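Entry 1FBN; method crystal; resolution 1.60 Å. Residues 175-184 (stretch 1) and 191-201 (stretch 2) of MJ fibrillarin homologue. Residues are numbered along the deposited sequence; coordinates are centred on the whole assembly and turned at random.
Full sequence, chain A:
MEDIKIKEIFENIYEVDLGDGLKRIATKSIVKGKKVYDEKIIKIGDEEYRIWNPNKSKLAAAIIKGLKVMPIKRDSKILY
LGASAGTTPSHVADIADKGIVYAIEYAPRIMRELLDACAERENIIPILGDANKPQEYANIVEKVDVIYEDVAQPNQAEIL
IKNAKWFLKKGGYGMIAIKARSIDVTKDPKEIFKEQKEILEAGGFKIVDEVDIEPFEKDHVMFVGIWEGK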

HETATM    1  N   MSE A 175       4.042   3.265  -5.622  1.00 15.99           N
HETATM    2  CA  MSE A 175       3.947   3.709  -4.233  1.00 16.32           C
HETATM    3  C   MSE A 175       4.978   2.891  -3.462  1.00 15.95           C
HETATM    4  O   MSE A 175       4.944   1.664  -3.497  1.00 16.33           O
ATOM      5  N   ILE A 176       5.909   3.560  -2.792  1.00 16.14           N
ATOM      6  CA  ILE A 176       6.938   2.840  -2.048  1.00 15.29           C
ATOM      7  C   ILE A 176       7.246   3.449  -0.678  1.00 15.65           C
ATOM      8  O   ILE A 176       7.546   4.643  -0.558  1.00 15.41           O
ATOM      9  N   ALA A 177       7.107   2.626   0.359  1.00 14.33           N
ATOM     10  CA  ALA A 177       7.390   3.038   1.728  1.00 15.38           C
ATOM     11  C   ALA A 177       8.853   2.694   1.986  1.00 16.72           C
ATOM     12  O   ALA A 177       9.229   1.525   2.007  1.00 16.79           O
ATOM     13  N   ILE A 178       9.678   3.719   2.165  1.00 17.76           N
ATOM     14  CA  ILE A 178      11.103   3.522   2.382  1.00 17.49           C
ATOM     15  C   ILE A 178      11.587   3.757   3.811  1.00 19.82           C
ATOM     16  O   ILE A 178      11.373   4.822   4.394  1.00 17.63           O
ATOM     17  N   LYS A 179      12.223   2.729   4.370  1.00 20.67           N
ATOM     18  CA  LYS A 179      12.806   2.788   5.705  1.00 20.05           C
ATOM     19  C   LYS A 179      14.273   3.151   5.462  1.00 20.51           C
ATOM     20  O   LYS A 179      15.046   2.329   4.963  1.00 19.19           O
ATOM     21  N   ALA A 180      14.640   4.392   5.780  1.00 20.48           N
ATOM     22  CA  ALA A 180      16.004   4.877   5.567  1.00 20.25           C
ATOM     23  C   ALA A 180      17.102   3.965   6.115  1.00 19.86           C
ATOM     24  O   ALA A 180      18.071   3.669   5.416  1.00 19.53           O
ATOM     25  N   ARG A 181      16.936   3.509   7.352  1.00 19.86           N
ATOM     26  CA  ARG A 181      17.924   2.653   7.999  1.00 21.37           C
ATOM     27  C   ARG A 181      18.105   1.269   7.371  1.00 22.64           C
ATOM     28  O   ARG A 181      19.082   0.581   7.671  1.00 23.86           O
ATOM     29  N   SER A 182      17.174   0.852   6.514  1.00 22.19           N
ATOM     30  CA  SER A 182      17.293  -0.450   5.852  1.00 23.69           C
ATOM     31  C   SER A 182      18.231  -0.346   4.644  1.00 24.26           C
ATOM     32  O   SER A 182      18.638  -1.356   4.070  1.00 25.64           O
ATOM     33  N   ILE A 183      18.569   0.889   4.276  1.00 24.64           N
ATOM     34  CA  ILE A 183      19.452   1.174   3.151  1.00 24.86           C
ATOM     35  C   ILE A 183      20.854   1.559   3.622  1.00 26.39           C
ATOM     36  O   ILE A 183      21.856   1.117   3.053  1.00 28.47           O
ATOM     37  N   ASP A 184      20.920   2.344   4.693  1.00 26.19           N
ATOM     38  CA  ASP A 184      22.196   2.797   5.233  1.00 25.95           C
ATOM     39  C   ASP A 184      22.039   3.070   6.731  1.00 26.18           C
ATOM     40  O   ASP A 184      21.063   3.686   7.152  1.00 24.17           O
ATOM     41  N   GLU A 191      19.520  12.661   3.860  1.00 30.50           N
ATOM     42  CA  GLU A 191      20.386  12.462   2.701  1.00 29.85           C
ATOM     43  C   GLU A 191      20.070  11.147   1.992  1.00 27.73           C
ATOM     44  O   GLU A 191      20.159  11.060   0.768  1.00 24.88           O
ATOM     45  N   ILE A 192      19.698  10.131   2.769  1.00 25.68           N
ATOM     46  CA  ILE A 192      19.347   8.819   2.225  1.00 24.00           C
ATOM     47  C   ILE A 192      18.090   8.947   1.361  1.00 22.16           C
ATOM     48  O   ILE A 192      18.045   8.435   0.246  1.00 21.77           O
ATOM     49  N   PHE A 193      17.086   9.655   1.871  1.00 20.77           N
ATOM     50  CA  PHE A 193      15.840   9.845   1.138  1.00 22.07           C
ATOM     51  C   PHE A 193      16.067  10.627  -0.147  1.00 24.38           C
ATOM     52  O   PHE A 193      15.465  10.323  -1.177  1.00 24.12           O
ATOM     53  N   LYS A 194      16.957  11.615  -0.082  1.00 25.13           N
ATOM     54  CA  LYS A 194      17.294  12.439  -1.239  1.00 25.27           C
ATOM     55  C   LYS A 194      17.893  11.568  -2.340  1.00 24.87           C
ATOM     56  O   LYS A 194      17.488  11.655  -3.501  1.00 26.00           O
ATOM     57  N   GLU A 195      18.833  10.705  -1.961  1.00 24.61           N
ATOM     58  CA  GLU A 195      19.491   9.803  -2.900  1.00 23.31           C
ATOM     59  C   GLU A 195      18.525   8.768  -3.472  1.00 22.26           C
ATOM     60  O   GLU A 195      18.625   8.409  -4.642  1.00 24.87           O
ATOM     61  N   GLN A 196      17.596   8.290  -2.647  1.00 21.77           N
ATOM     62  CA  GLN A 196      16.601   7.317  -3.096  1.00 20.34           C
ATOM     63  C   GLN A 196      15.674   7.958  -4.118  1.00 20.31           C
ATOM     64  O   GLN A 196      15.340   7.343  -5.127  1.00 20.81           O
ATOM     65  N   LYS A 197      15.266   9.195  -3.850  1.00 20.98           N
ATOM     66  CA  LYS A 197      14.397   9.941  -4.755  1.00 23.65           C
ATOM     67  C   LYS A 197      15.082  10.064  -6.121  1.00 24.62           C
ATOM     68  O   LYS A 197      14.454   9.860  -7.159  1.00 22.86           O
ATOM     69  N   GLU A 198      16.384  10.345  -6.108  1.00 26.01           N
ATOM     70  CA  GLU A 198      17.166  10.469  -7.340  1.00 28.55           C
ATOM     71  C   GLU A 198      17.224   9.145  -8.099  1.00 26.00           C
ATOM     72  O   GLU A 198      17.107   9.126  -9.323  1.00 25.25           O
ATOM     73  N   ILE A 199      17.409   8.045  -7.372  1.00 24.34           N
ATOM     74  CA  ILE A 199      17.464   6.714  -7.984  1.00 23.32           C
ATOM     75  C   ILE A 199      16.142   6.396  -8.681  1.00 24.10           C
ATOM     76  O   ILE A 199      16.133   5.906  -9.811  1.00 24.13           O
ATOM     77  N   LEU A 200      15.031   6.689  -8.009  1.00 21.83           N
ATOM     78  CA  LEU A 200      13.709   6.442  -8.573  1.00 22.97           C
ATOM     79  C   LEU A 200      13.466   7.294  -9.815  1.00 23.18           C
ATOM     80  O   LEU A 200      12.944   6.800 -10.816  1.00 22.94           O
ATOM     81  N   GLU A 201      13.852   8.569  -9.750  1.00 23.00           N
ATOM     82  CA  GLU A 201      13.671   9.482 -10.878  1.00 24.68           C
ATOM     83  C   GLU A 201      14.533   9.067 -12.063  1.00 25.45           C
ATOM     84  O   GLU A 201      14.080   9.095 -13.207  1.00 27.29           O
TER

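A strand and the turn that follows it pack against one face of a helix through a largely apolar contact, with no hydrogen bond or salt bridge crossing between the two stretches and 471 Å² of surface buried. The strand, 175-179, and the helix, 191-201, run roughly antiparallel, at 144° between their N-to-C directions, and their axes approach to 10.1 Å, a spacing that leaves room for a layer of side chains. The backbones draw together toward the turn: the CA atoms of Ile-176 and Leu-200 lie 10.1 Å apart, those of Ala-180 and Ile-192 only 6.2 Å.

The alternation of the strand sends Ile-176 and Ile-178 toward the helix, whereas Met-175, a selenomethionine, and Ala-177 do not reach it and Lys-179 points away with an all-t chain. On the helix, Ile-192, Gln-196 and Leu-200 recur every four residues and so line the same face, all pointing toward stretch 1. At the wide end, Ile-176 (t, t) meets Leu-200 (m, t), with CG2 of Ile-176 4.0 Å from CD1 of Leu-200. One step along the strand, Ile-178 (m, t) places its CD1 4.0 Å from CB of Gln-196 and its CG2 4.0 Å from CE1 of Phe-193. The CA-to-CB bond of Phe-193 points sideways, but with chi1 m the ring comes nearer: Ile-178 O lies at the ring edge, near its plane, 3.4 Å from Phe-193 CE1, and Ala-180 CB is 3.6 Å from Phe-193 CZ. Ala-180 lies at the narrow end of the contact, where its CB is also 4.1 Å from Ile-192 CD1.

Ile-192 (m, t) has the largest covered area of any residue here, 97 Å². Ile-192 CD1 sits among atoms of the turn, 3.7 Å from Ala-180 O, 3.6 Å from Asp-184 O and 3.8 Å from Asp-184 CB, while Ile-192 CG2 is 4.2 Å from Ile-183 CG2. Ile-183 (m, t) also extends its CD1 to within 3.4 Å of Gln-196 CD; the bent m, m chain of Gln-196 thus packs against stretch 1, to which it makes no hydrogen bond.

Polar groups secure the turn from within. Arg-181 starts away from the helix, but its m, m, p chain folds back so that NE and NH2 both donate to Asp-184 O, at 2.8 and 2.7 Å; in the same position Arg-181 NH2 lies 3.4 Å from Ile-192 CD1, an oblique approach to the guanidinium. Ser-182 (p) donates from OG to Lys-179 O at 2.7 Å, reinforcing the bond from Ser-182 N to the same oxygen at 3.0 Å. Outside the contact, Lys-194 NZ and Glu-198 OE2 form a salt bridge of 3.1 Å, one helical turn apart.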

HETATM    1  CB  MSE A 175       2.544   3.448  -3.664  1.00 13.92           C
HETATM    2  CG  MSE A 175       1.416   4.174  -4.381  1.00 14.66           C
HETATM    3 SE   MSE A 175      -0.196   3.977  -3.570  1.00 12.76          SE
HETATM    4  CE  MSE A 175      -0.116   5.290  -2.360  1.00 17.70           C
ATOM      5  CB  ILE A 176       8.248   2.702  -2.897  1.00 16.78           C
ATOM      6  CG1 ILE A 176       9.277   1.825  -2.175  1.00 16.03           C
ATOM      7  CG2 ILE A 176       8.839   4.075  -3.214  1.00 17.46           C
ATOM      8  CD1 ILE A 176      10.535   1.571  -2.976  1.00 17.70           C
ATOM      9  CB  ALA A 177       6.488   2.292   2.706  1.00 15.85           C
ATOM     10  CB  ILE A 178      11.931   4.410   1.424  1.00 17.08           C
ATOM     11  CG1 ILE A 178      11.560   4.101  -0.030  1.00 17.47           C
ATOM     12  CG2 ILE A 178      13.425   4.189   1.650  1.00 16.09           C
ATOM     13  CD1 ILE A 178      12.381   4.858  -1.062  1.00 15.72           C
ATOM     14  CB  LYS A 179      12.715   1.422   6.385  1.00 19.01           C
ATOM     15  CG  LYS A 179      13.393   1.365   7.739  1.00 21.61           C
ATOM     16  CD  LYS A 179      13.317  -0.024   8.343  1.00 24.67           C
ATOM     17  CE  LYS A 179      14.056  -0.083   9.668  1.00 27.60           C
ATOM     18  NZ  LYS A 179      13.959  -1.435  10.275  1.00 30.05           N
ATOM     19  CB  ALA A 180      16.158   6.282   6.137  1.00 19.34           C
ATOM     20  CB  ARG A 181      17.614   2.525   9.489  1.00 22.45           C
ATOM     21  CG  ARG A 181      17.746   3.822  10.281  1.00 27.29           C
ATOM     22  CD  ARG A 181      19.173   4.099  10.722  1.00 30.34           C
ATOM     23  NE  ARG A 181      20.016   4.541   9.619  1.00 37.11           N
ATOM     24  CZ  ARG A 181      20.607   5.732   9.554  1.00 37.01           C
ATOM     25  NH1 ARG A 181      20.459   6.619  10.532  1.00 35.41           N
ATOM     26  NH2 ARG A 181      21.336   6.044   8.495  1.00 36.22           N
ATOM     27  CB  SER A 182      15.922  -0.983   5.413  1.00 22.09           C
ATOM     28  OG  SER A 182      15.399  -0.266   4.307  1.00 23.45           O
ATOM     29  CB  ILE A 183      18.854   2.304   2.285  1.00 26.66           C
ATOM     30  CG1 ILE A 183      17.578   1.792   1.611  1.00 25.14           C
ATOM     31  CG2 ILE A 183      19.865   2.807   1.256  1.00 25.27           C
ATOM     32  CD1 ILE A 183      16.692   2.872   1.097  1.00 28.62           C
ATOM     33  CB  ASP A 184      22.617   4.075   4.500  1.00 25.31           C
ATOM     34  CG  ASP A 184      24.090   4.376   4.638  1.00 28.56           C
ATOM     35  OD1 ASP A 184      24.529   4.751   5.743  1.00 31.28           O
ATOM     36  OD2 ASP A 184      24.809   4.265   3.627  1.00 31.58           O
ATOM     37  CB  GLU A 191      21.859  12.502   3.114  1.00 34.75           C
ATOM     38  CG  GLU A 191      22.323  13.861   3.642  1.00 45.86           C
ATOM     39  CD  GLU A 191      22.027  15.011   2.679  1.00 50.54           C
ATOM     40  OE1 GLU A 191      22.697  15.106   1.628  1.00 53.03           O
ATOM     41  OE2 GLU A 191      21.118  15.821   2.974  1.00 53.21           O
ATOM     42  CB  ILE A 192      19.084   7.791   3.358  1.00 25.81           C
ATOM     43  CG1 ILE A 192      20.367   7.549   4.160  1.00 24.96           C
ATOM     44  CG2 ILE A 192      18.555   6.479   2.786  1.00 23.60           C
ATOM     45  CD1 ILE A 192      20.159   6.761   5.438  1.00 25.03           C
ATOM     46  CB  PHE A 193      14.791  10.539   2.014  1.00 22.74           C
ATOM     47  CG  PHE A 193      14.240   9.661   3.105  1.00 23.31           C
ATOM     48  CD1 PHE A 193      13.800   8.369   2.821  1.00 22.09           C
ATOM     49  CD2 PHE A 193      14.164  10.120   4.417  1.00 22.43           C
ATOM     50  CE1 PHE A 193      13.292   7.545   3.827  1.00 20.96           C
ATOM     51  CE2 PHE A 193      13.656   9.303   5.434  1.00 20.75           C
ATOM     52  CZ  PHE A 193      13.221   8.013   5.136  1.00 19.48           C
ATOM     53  CB  LYS A 194      18.283  13.533  -0.831  1.00 27.76           C
ATOM     54  CG  LYS A 194      18.757  14.416  -1.971  1.00 33.63           C
ATOM     55  CD  LYS A 194      19.704  15.501  -1.469  1.00 37.52           C
ATOM     56  CE  LYS A 194      20.185  16.401  -2.605  1.00 39.81           C
ATOM     57  NZ  LYS A 194      21.041  15.675  -3.583  1.00 41.55           N
ATOM     58  CB  GLU A 195      20.683   9.117  -2.229  1.00 27.17           C
ATOM     59  CG  GLU A 195      21.796  10.089  -1.838  1.00 34.83           C
ATOM     60  CD  GLU A 195      22.917   9.447  -1.031  1.00 38.59           C
ATOM     61  OE1 GLU A 195      22.772   8.289  -0.586  1.00 41.03           O
ATOM     62  OE2 GLU A 195      23.951  10.117  -0.834  1.00 41.97           O
ATOM     63  CB  GLN A 196      15.793   6.775  -1.915  1.00 21.46           C
ATOM     64  CG  GLN A 196      16.573   5.823  -1.037  1.00 20.30           C
ATOM     65  CD  GLN A 196      17.089   4.622  -1.808  1.00 22.11           C
ATOM     66  OE1 GLN A 196      16.311   3.794  -2.282  1.00 24.62           O
ATOM     67  NE2 GLN A 196      18.407   4.520  -1.937  1.00 22.20           N
ATOM     68  CB  LYS A 197      14.101  11.327  -4.173  1.00 25.12           C
ATOM     69  CG  LYS A 197      13.159  12.179  -5.007  1.00 30.54           C
ATOM     70  CD  LYS A 197      12.883  13.517  -4.339  1.00 32.93           C
ATOM     71  CE  LYS A 197      12.074  14.423  -5.257  1.00 39.70           C
ATOM     72  NZ  LYS A 197      11.785  15.754  -4.649  1.00 43.50           N
ATOM     73  CB  GLU A 198      18.590  10.951  -7.033  1.00 33.75           C
ATOM     74  CG  GLU A 198      18.651  12.349  -6.430  1.00 42.42           C
ATOM     75  CD  GLU A 198      20.050  12.755  -5.980  1.00 47.10           C
ATOM     76  OE1 GLU A 198      20.837  11.878  -5.553  1.00 49.95           O
ATOM     77  OE2 GLU A 198      20.354  13.965  -6.039  1.00 49.42           O
ATOM     78  CB  ILE A 199      17.778   5.611  -6.934  1.00 23.72           C
ATOM     79  CG1 ILE A 199      19.226   5.745  -6.458  1.00 22.45           C
ATOM     80  CG2 ILE A 199      17.522   4.219  -7.517  1.00 20.23           C
ATOM     81  CD1 ILE A 199      19.623   4.742  -5.394  1.00 24.69           C
ATOM     82  CB  LEU A 200      12.617   6.709  -7.534  1.00 21.48           C
ATOM     83  CG  LEU A 200      12.564   5.734  -6.354  1.00 23.18           C
ATOM     84  CD1 LEU A 200      11.537   6.204  -5.345  1.00 22.78           C
ATOM     85  CD2 LEU A 200      12.242   4.329  -6.848  1.00 22.15           C
ATOM     86  CB  GLU A 201      13.949  10.931 -10.460  1.00 25.80           C
ATOM     87  CG  GLU A 201      12.937  11.452  -9.442  1.00 30.70           C
ATOM     88  CD  GLU A 201      13.124  12.916  -9.078  1.00 34.64           C
ATOM     89  OE1 GLU A 201      14.241  13.303  -8.670  1.00 35.18           O
ATOM     90  OE2 GLU A 201      12.132  13.673  -9.174  1.00 39.92           O
TER